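PDB 3WJ2: carboxylesterase from Ferroplasma acidiphilum, which probably hydrolyses carboxylic esters, using an alpha/beta-hydrolase fold. Local coordinates for residues N66-D71 / T94-C99; L165-R170 / F229-A234. All coordinates share one frame; numbering follows the deposited sequence.

Interaction 1 (N66-D71 / T94-C99)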
ATOM      1  N   ASN B  66     -29.589  -5.527  29.516  1.00 16.52           N
ATOM      2  CA  ASN B  66     -30.420  -6.398  28.671  1.00 17.77           C
ATOM      3  C   ASN B  66     -29.547  -7.349  27.862  1.00 17.60           C
ATOM      4  O   ASN B  66     -28.426  -6.986  27.429  1.00 16.31           O
ATOM      5  CB  ASN B  66     -31.283  -5.624  27.681  1.00 16.44           C
ATOM      6  CG  ASN B  66     -32.362  -4.795  28.337  1.00 23.38           C
ATOM      7  OD1 ASN B  66     -32.697  -3.658  27.899  1.00 31.21           O
ATOM      8  ND2 ASN B  66     -32.944  -5.352  29.331  1.00 19.17           N
ATOM      9  N   ALA B  67     -30.035  -8.574  27.610  1.00 16.98           N
ATOM     10  CA  ALA B  67     -29.385  -9.546  26.674  1.00 15.74           C
ATOM     11  C   ALA B  67     -30.432 -10.304  25.913  1.00 16.82           C
ATOM     12  O   ALA B  67     -31.512 -10.593  26.486  1.00 18.01           O
ATOM     13  CB  ALA B  67     -28.516 -10.477  27.361  1.00 15.37           C
ATOM     14  N   ARG B  68     -30.204 -10.540  24.629  1.00 14.36           N
ATOM     15  CA  ARG B  68     -31.126 -11.386  23.849  1.00 15.23           C
ATOM     16  C   ARG B  68     -30.390 -12.585  23.339  1.00 16.17           C
ATOM     17  O   ARG B  68     -29.357 -12.434  22.623  1.00 15.73           O
ATOM     18  CB  ARG B  68     -31.808 -10.588  22.738  1.00 17.15           C
ATOM     19  CG  ARG B  68     -32.731 -11.418  21.885  1.00 13.44           C
ATOM     20  CD  ARG B  68     -33.550 -10.580  20.954  1.00 12.16           C
ATOM     21  NE  ARG B  68     -34.501  -9.696  21.687  1.00 18.71           N
ATOM     22  CZ  ARG B  68     -35.117  -8.600  21.223  1.00 21.77           C
ATOM     23  NH1 ARG B  68     -34.927  -8.120  19.957  1.00 18.62           N
ATOM     24  NH2 ARG B  68     -35.935  -7.928  22.064  1.00 24.59           N
ATOM     25  N   MET B  69     -30.941 -13.780  23.577  1.00 15.37           N
ATOM     26  CA  MET B  69     -30.374 -15.024  23.158  1.00 15.10           C
ATOM     27  C   MET B  69     -31.114 -15.581  21.924  1.00 16.99           C
ATOM     28  O   MET B  69     -32.358 -15.537  21.859  1.00 18.44           O
ATOM     29  CB  MET B  69     -30.502 -16.033  24.291  1.00 17.50           C
ATOM     30  CG  MET B  69     -29.831 -17.290  24.072  1.00 22.02           C
ATOM     31  SD  MET B  69     -30.549 -18.472  22.936  1.00 40.92           S
ATOM     32  CE  MET B  69     -32.311 -18.823  23.416  1.00 33.99           C
ATOM     33  N   TYR B  70     -30.362 -15.882  20.871  1.00 14.31           N
ATOM     34  CA  TYR B  70     -30.918 -16.391  19.583  1.00 15.21           C
ATOM     35  C   TYR B  70     -30.389 -17.764  19.413  1.00 18.26           C
ATOM     36  O   TYR B  70     -29.132 -17.982  19.506  1.00 16.38           O
ATOM     37  CB  TYR B  70     -30.400 -15.562  18.403  1.00 15.59           C
ATOM     38  CG  TYR B  70     -30.699 -14.104  18.476  1.00 16.00           C
ATOM     39  CD1 TYR B  70     -31.823 -13.561  17.836  1.00 13.07           C
ATOM     40  CD2 TYR B  70     -29.855 -13.198  19.220  1.00 13.93           C
ATOM     41  CE1 TYR B  70     -32.061 -12.225  17.879  1.00 13.95           C
ATOM     42  CE2 TYR B  70     -30.094 -11.901  19.291  1.00 12.98           C
ATOM     43  CZ  TYR B  70     -31.207 -11.344  18.601  1.00 12.71           C
ATOM     44  OH  TYR B  70     -31.451 -10.001  18.609  1.00 15.70           O
ATOM     45  N   ASP B  71     -31.241 -18.771  19.127  1.00 17.97           N
ATOM     46  CA  ASP B  71     -30.711 -20.116  19.054  1.00 19.04           C
ATOM     47  C   ASP B  71     -31.577 -20.848  18.034  1.00 20.61           C
ATOM     48  O   ASP B  71     -32.793 -20.998  18.268  1.00 20.31           O
ATOM     49  CB  ASP B  71     -30.865 -20.810  20.415  1.00 20.60           C
ATOM     50  CG  ASP B  71     -30.295 -22.203  20.453  1.00 21.78           C
ATOM     51  OD1 ASP B  71     -29.661 -22.643  19.462  1.00 26.29           O
ATOM     52  OD2 ASP B  71     -30.479 -22.863  21.535  1.00 28.47           O
ATOM     53  N   THR B  94     -31.522  -2.676  17.143  1.00 13.37           N
ATOM     54  CA  THR B  94     -30.986  -2.305  15.830  1.00 15.66           C
ATOM     55  C   THR B  94     -30.108  -3.461  15.257  1.00 15.45           C
ATOM     56  O   THR B  94     -29.880  -3.545  14.037  1.00 16.95           O
ATOM     57  CB  THR B  94     -30.217  -1.034  15.814  1.00 15.04           C
ATOM     58  OG1 THR B  94     -29.010  -1.161  16.625  1.00 15.68           O
ATOM     59  CG2 THR B  94     -30.979   0.129  16.426  1.00 17.20           C
ATOM     60  N   TYR B  95     -29.579  -4.301  16.177  1.00 12.95           N
ATOM     61  CA  TYR B  95     -28.802  -5.441  15.764  1.00 12.17           C
ATOM     62  C   TYR B  95     -29.618  -6.687  15.570  1.00 13.24           C
ATOM     63  O   TYR B  95     -29.034  -7.691  15.274  1.00 14.57           O
ATOM     64  CB  TYR B  95     -27.600  -5.701  16.844  1.00 11.15           C
ATOM     65  CG  TYR B  95     -26.405  -4.826  16.395  1.00  9.82           C
ATOM     66  CD1 TYR B  95     -26.454  -3.455  16.492  1.00 12.50           C
ATOM     67  CD2 TYR B  95     -25.233  -5.470  15.883  1.00 10.84           C
ATOM     68  CE1 TYR B  95     -25.320  -2.623  16.023  1.00 11.31           C
ATOM     69  CE2 TYR B  95     -24.184  -4.654  15.482  1.00  9.99           C
ATOM     70  CZ  TYR B  95     -24.239  -3.306  15.507  1.00  9.87           C
ATOM     71  OH  TYR B  95     -23.192  -2.544  15.063  1.00 13.42           O
ATOM     72  N   ASP B  96     -30.943  -6.665  15.755  1.00 13.48           N
ATOM     73  CA  ASP B  96     -31.599  -7.917  15.803  1.00 14.05           C
ATOM     74  C   ASP B  96     -31.578  -8.717  14.463  1.00 11.06           C
ATOM     75  O   ASP B  96     -31.396  -9.948  14.465  1.00 12.53           O
ATOM     76  CB  ASP B  96     -33.076  -7.551  16.219  1.00 14.34           C
ATOM     77  CG  ASP B  96     -33.914  -8.804  16.552  1.00 14.67           C
ATOM     78  OD1 ASP B  96     -33.749  -9.437  17.632  1.00 17.78           O
ATOM     79  OD2 ASP B  96     -34.682  -9.183  15.602  1.00 18.29           O
ATOM     80  N   ASN B  97     -31.733  -8.043  13.318  1.00 14.65           N
ATOM     81  CA  ASN B  97     -31.715  -8.743  12.021  1.00 14.24           C
ATOM     82  C   ASN B  97     -30.289  -9.437  11.878  1.00 11.97           C
ATOM     83  O   ASN B  97     -30.242 -10.607  11.528  1.00 13.38           O
ATOM     84  CB  ASN B  97     -31.895  -7.833  10.822  1.00 15.57           C
ATOM     85  CG  ASN B  97     -33.386  -7.513  10.556  1.00 19.78           C
ATOM     86  OD1 ASN B  97     -34.240  -7.739  11.447  1.00 22.24           O
ATOM     87  ND2 ASN B  97     -33.673  -7.009   9.390  1.00 24.12           N
ATOM     88  N   TYR B  98     -29.246  -8.690  12.255  1.00 15.10           N
ATOM     89  CA  TYR B  98     -27.899  -9.223  12.089  1.00 13.73           C
ATOM     90  C   TYR B  98     -27.614 -10.409  13.045  1.00 11.47           C
ATOM     91  O   TYR B  98     -27.091 -11.445  12.660  1.00 13.34           O
ATOM     92  CB  TYR B  98     -26.937  -8.083  12.330  1.00 10.90           C
ATOM     93  CG  TYR B  98     -25.453  -8.512  12.408  1.00 11.21           C
ATOM     94  CD1 TYR B  98     -24.704  -8.676  11.248  1.00 12.36           C
ATOM     95  CD2 TYR B  98     -24.896  -8.471  13.659  1.00 13.50           C
ATOM     96  CE1 TYR B  98     -23.318  -9.081  11.398  1.00 13.18           C
ATOM     97  CE2 TYR B  98     -23.583  -8.812  13.804  1.00 12.59           C
ATOM     98  CZ  TYR B  98     -22.858  -9.027  12.696  1.00 14.01           C
ATOM     99  OH  TYR B  98     -21.490  -9.309  12.760  1.00 15.48           O
ATOM    100  N   CYS B  99     -28.008 -10.284  14.328  1.00 11.32           N
ATOM    101  CA  CYS B  99     -27.824 -11.362  15.255  1.00 12.00           C
ATOM    102  C   CYS B  99     -28.578 -12.637  14.906  1.00 13.94           C
ATOM    103  O   CYS B  99     -28.100 -13.714  15.035  1.00 13.12           O
ATOM    104  CB  CYS B  99     -28.127 -10.902  16.667  1.00 13.39           C
ATOM    105  SG  CYS B  99     -26.732  -9.853  17.300  1.00 16.95           S
TER
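D96 OD1 takes two bonds from the strand, one from Y70 and one from R68. Y70 OH donates to D96 OD1 at 2.6 Å. R68 NH1 forms a salt bridge with D96 OD1 at 2.9 Å, with an N-H...O angle of 156°. The two donors come from opposite faces of the carboxylate, both out of its plane. The D96 carboxylate reaches the strand with CG anti to the backbone N (chi1 -171°).

The tight part lies around the buried Y70 ring. C99 CB sits over one face as a CH-pi contact, 3.9 Å from the Y70 ring centroid, and comes within 3.4 Å of Y70 CE2. C99 SG is farther off, oblique to the ring. A phenylalanine in place of Y70 lacks the hydroxyl and would probably leave D96 OD1 with only R68 of its two strand donors, and the carboxylate freer to turn.

R68, on the partly exposed side, packs less closely against the helix segment. It meets it mainly through NH1, at the edge of the guanidinium, and is held by charge rather than by close packing. E93 and D55 also pair with that guanidinium, while R100 pairs with D96 OD2. The contact joins an antiparallel strand near the sheet edge to the first turn of helix 96-106, a strand-helix packing that belongs to the alpha/beta-hydrolase fold.

Interaction 2 (L165-R170 / F229-A234)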
ATOM      1  N   LEU B 165     -11.563  -7.510  26.629  1.00 10.59           N
ATOM      2  CA  LEU B 165     -11.944  -8.328  27.788  1.00 11.25           C
ATOM      3  C   LEU B 165     -11.013  -9.551  27.787  1.00 13.65           C
ATOM      4  O   LEU B 165     -10.656 -10.013  28.889  1.00 12.53           O
ATOM      5  CB  LEU B 165     -13.452  -8.691  27.829  1.00 12.77           C
ATOM      6  CG  LEU B 165     -13.911  -9.762  26.844  1.00  9.83           C
ATOM      7  CD1 LEU B 165     -13.829 -11.119  27.496  1.00 11.85           C
ATOM      8  CD2 LEU B 165     -15.415  -9.498  26.567  1.00 12.35           C
ATOM      9  N   CYS B 166     -10.595 -10.059  26.606  1.00 11.74           N
ATOM     10  CA  CYS B 166      -9.690 -11.230  26.545  1.00 12.50           C
ATOM     11  C   CYS B 166      -8.376 -10.859  27.182  1.00 13.22           C
ATOM     12  O   CYS B 166      -7.844 -11.670  27.959  1.00 14.61           O
ATOM     13  CB  CYS B 166      -9.449 -11.696  25.138  1.00 10.22           C
ATOM     14  SG  CYS B 166     -11.007 -12.466  24.476  1.00 12.73           S
ATOM     15  N   LEU B 167      -7.895  -9.663  26.918  1.00 13.31           N
ATOM     16  CA  LEU B 167      -6.608  -9.228  27.513  1.00 14.04           C
ATOM     17  C   LEU B 167      -6.742  -9.210  29.037  1.00 14.64           C
ATOM     18  O   LEU B 167      -5.826  -9.625  29.774  1.00 14.74           O
ATOM     19  CB  LEU B 167      -6.289  -7.788  27.095  1.00 12.79           C
ATOM     20  CG  LEU B 167      -5.625  -7.702  25.756  1.00 17.12           C
ATOM     21  CD1 LEU B 167      -5.515  -6.261  25.348  1.00 19.99           C
ATOM     22  CD2 LEU B 167      -4.071  -8.300  25.828  1.00 19.37           C
ATOM     23  N   LYS B 168      -7.864  -8.724  29.567  1.00 13.17           N
ATOM     24  CA  LYS B 168      -7.990  -8.682  31.054  1.00 14.19           C
ATOM     25  C   LYS B 168      -8.134 -10.097  31.647  1.00 14.04           C
ATOM     26  O   LYS B 168      -7.594 -10.394  32.778  1.00 14.49           O
ATOM     27  CB  LYS B 168      -9.195  -7.783  31.446  1.00 12.90           C
ATOM     28  CG  LYS B 168      -9.309  -7.704  33.002  1.00 13.68           C
ATOM     29  CD  LYS B 168     -10.307  -6.682  33.507  1.00 14.63           C
ATOM     30  CE  LYS B 168     -10.571  -7.003  35.059  1.00 15.76           C
ATOM     31  NZ  LYS B 168     -11.389  -5.745  35.504  1.00 20.75           N
ATOM     32  N   CYS B 169      -8.843 -11.012  30.990  1.00 14.29           N
ATOM     33  CA  CYS B 169      -8.905 -12.439  31.415  1.00 13.09           C
ATOM     34  C   CYS B 169      -7.495 -12.973  31.459  1.00 16.63           C
ATOM     35  O   CYS B 169      -7.142 -13.618  32.495  1.00 18.15           O
ATOM     36  CB  CYS B 169      -9.734 -13.323  30.435  1.00 13.91           C
ATOM     37  SG  CYS B 169     -11.506 -12.914  30.446  1.00 15.66           S
ATOM     38  N   ARG B 170      -6.688 -12.597  30.485  1.00 15.89           N
ATOM     39  CA  ARG B 170      -5.313 -13.181  30.418  1.00 16.76           C
ATOM     40  C   ARG B 170      -4.540 -12.614  31.587  1.00 19.22           C
ATOM     41  O   ARG B 170      -3.849 -13.418  32.373  1.00 21.04           O
ATOM     42  CB  ARG B 170      -4.735 -12.841  29.023  1.00 16.76           C
ATOM     43  CG  ARG B 170      -3.389 -13.578  28.636  1.00 16.63           C
ATOM     44  CD  ARG B 170      -2.224 -12.958  29.379  1.00 18.75           C
ATOM     45  NE  ARG B 170      -2.107 -11.483  29.285  1.00 18.58           N
ATOM     46  CZ  ARG B 170      -1.720 -10.802  28.200  1.00 21.47           C
ATOM     47  NH1 ARG B 170      -1.381 -11.471  27.085  1.00 22.67           N
ATOM     48  NH2 ARG B 170      -1.649  -9.479  28.237  1.00 22.87           N
ATOM     49  N   PHE B 229      -8.660   0.027  26.995  1.00 16.34           N
ATOM     50  CA  PHE B 229      -9.302   0.986  26.098  1.00 17.60           C
ATOM     51  C   PHE B 229      -8.763   0.731  24.687  1.00 17.02           C
ATOM     52  O   PHE B 229      -9.506   0.708  23.717  1.00 16.81           O
ATOM     53  CB  PHE B 229      -8.968   2.487  26.465  1.00 19.82           C
ATOM     54  CG  PHE B 229      -9.686   3.519  25.600  1.00 18.97           C
ATOM     55  CD1 PHE B 229     -10.713   4.250  26.126  1.00 18.91           C
ATOM     56  CD2 PHE B 229      -9.440   3.646  24.186  1.00 23.41           C
ATOM     57  CE1 PHE B 229     -11.407   5.257  25.354  1.00 21.08           C
ATOM     58  CE2 PHE B 229     -10.131   4.629  23.418  1.00 29.36           C
ATOM     59  CZ  PHE B 229     -11.157   5.425  24.025  1.00 28.59           C
ATOM     60  N   SER B 230      -7.432   0.538  24.560  1.00 17.97           N
ATOM     61  CA  SER B 230      -6.795   0.332  23.249  1.00 16.07           C
ATOM     62  C   SER B 230      -5.904  -0.898  23.362  1.00 15.99           C
ATOM     63  O   SER B 230      -4.729  -0.817  23.843  1.00 15.92           O
ATOM     64  CB  SER B 230      -5.875   1.520  22.744  1.00 20.24           C
ATOM     65  OG  SER B 230      -6.646   2.751  22.481  1.00 23.78           O
ATOM     66  N   PRO B 231      -6.318  -2.079  22.966  1.00 13.38           N
ATOM     67  CA  PRO B 231      -5.562  -3.320  23.101  1.00 13.32           C
ATOM     68  C   PRO B 231      -4.184  -3.256  22.442  1.00 14.59           C
ATOM     69  O   PRO B 231      -3.289  -4.009  22.836  1.00 16.17           O
ATOM     70  CB  PRO B 231      -6.465  -4.372  22.370  1.00 14.28           C
ATOM     71  CG  PRO B 231      -7.858  -3.850  22.750  1.00 12.18           C
ATOM     72  CD  PRO B 231      -7.742  -2.303  22.619  1.00 10.36           C
ATOM     73  N   LEU B 232      -4.013  -2.386  21.437  1.00 14.54           N
ATOM     74  CA  LEU B 232      -2.718  -2.352  20.781  1.00 15.82           C
ATOM     75  C   LEU B 232      -1.678  -1.776  21.720  1.00 18.64           C
ATOM     76  O   LEU B 232      -0.504  -1.885  21.381  1.00 19.73           O
ATOM     77  CB  LEU B 232      -2.793  -1.534  19.447  1.00 17.93           C
ATOM     78  CG  LEU B 232      -3.138  -2.503  18.354  1.00 16.54           C
ATOM     79  CD1 LEU B 232      -3.603  -1.673  17.083  1.00 18.40           C
ATOM     80  CD2 LEU B 232      -1.931  -3.441  17.929  1.00 18.49           C
ATOM     81  N   VAL B 233      -2.058  -1.187  22.845  1.00 18.20           N
ATOM     82  CA  VAL B 233      -1.011  -0.684  23.787  1.00 22.29           C
ATOM     83  C   VAL B 233      -0.521  -1.771  24.736  1.00 22.06           C
ATOM     84  O   VAL B 233       0.404  -1.463  25.550  1.00 23.60           O
ATOM     85  CB  VAL B 233      -1.431   0.681  24.443  1.00 23.15           C
ATOM     86  CG1 VAL B 233      -1.791   1.728  23.376  1.00 28.35           C
ATOM     87  CG2 VAL B 233      -2.477   0.508  25.376  1.00 28.54           C
ATOM     88  N   ALA B 234      -1.106  -2.988  24.741  1.00 19.94           N
ATOM     89  CA  ALA B 234      -0.652  -4.134  25.584  1.00 21.20           C
ATOM     90  C   ALA B 234       0.807  -4.409  25.249  1.00 24.33           C
ATOM     91  O   ALA B 234       1.268  -4.179  24.150  1.00 24.61           O
ATOM     92  CB  ALA B 234      -1.450  -5.385  25.331  1.00 22.90           C
TER
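L167 lays its two methyl branches against P231 and A234. The leucine projects from helix 157-172 of the alpha/beta-hydrolase fold. This helix follows strand 150-155 and a turn with the GxSxG pattern of a nucleophile elbow, which probably carries the nucleophilic serine. The partners lie in the long connection between helix 207-217 and strand 243-248.

The leucine branches divide the work. L167 CD1 meets the proline at two atoms and is 3.7 Å from P231 CB. L167 CD2 approaches the methyl of A234, with A234 CB 4.0 Å away. CG lies beside the backbone N, anti to the carbonyl carbon (chi1 -84°), and this carries the fork to the loop. The leucine and proline side chains cross at about a right angle. No hydrogen bond links the two segments, so the contact between them is apolar packing.

P231 also touches N160 and A164, farther back on the same helix, and Y260 of helix 254-266. R170 adds polar ties to the chain just beyond A234, through the carbonyls of D236 and S238. L232 starts away from segment 165-170; its side chain packs on helix 254-266 and on F192 of a second subunit.

The loop is shaped by a short 3-10 turn at 231-233, which brings P231 and A234 to the same leucine. Its backbone bonds are V233 N to S230 O at 2.9 Å and A234 N to P231 O at 3.1 Å.

The two interactions lie on opposite sides of the chain's centre. Their centres are 25 Å apart, and the nearest atoms are about 13 Å apart, so they do not touch. Both segments of interaction 1 come earlier in the chain than either segment of interaction 2. Only interaction 1 includes a strand of the mixed sheet: it ties helix 96-106 to strand 63-71, next to the outermost strand 52-60. Interaction 2 ties a later loop to helix 157-172, which follows strand 150-155 of that sheet. Y95 of segment 94-99 hydrogen-bonds D155, the last residue of strand 150-155, and so links the neighbourhood of interaction 1 to the strand before helix 157-172.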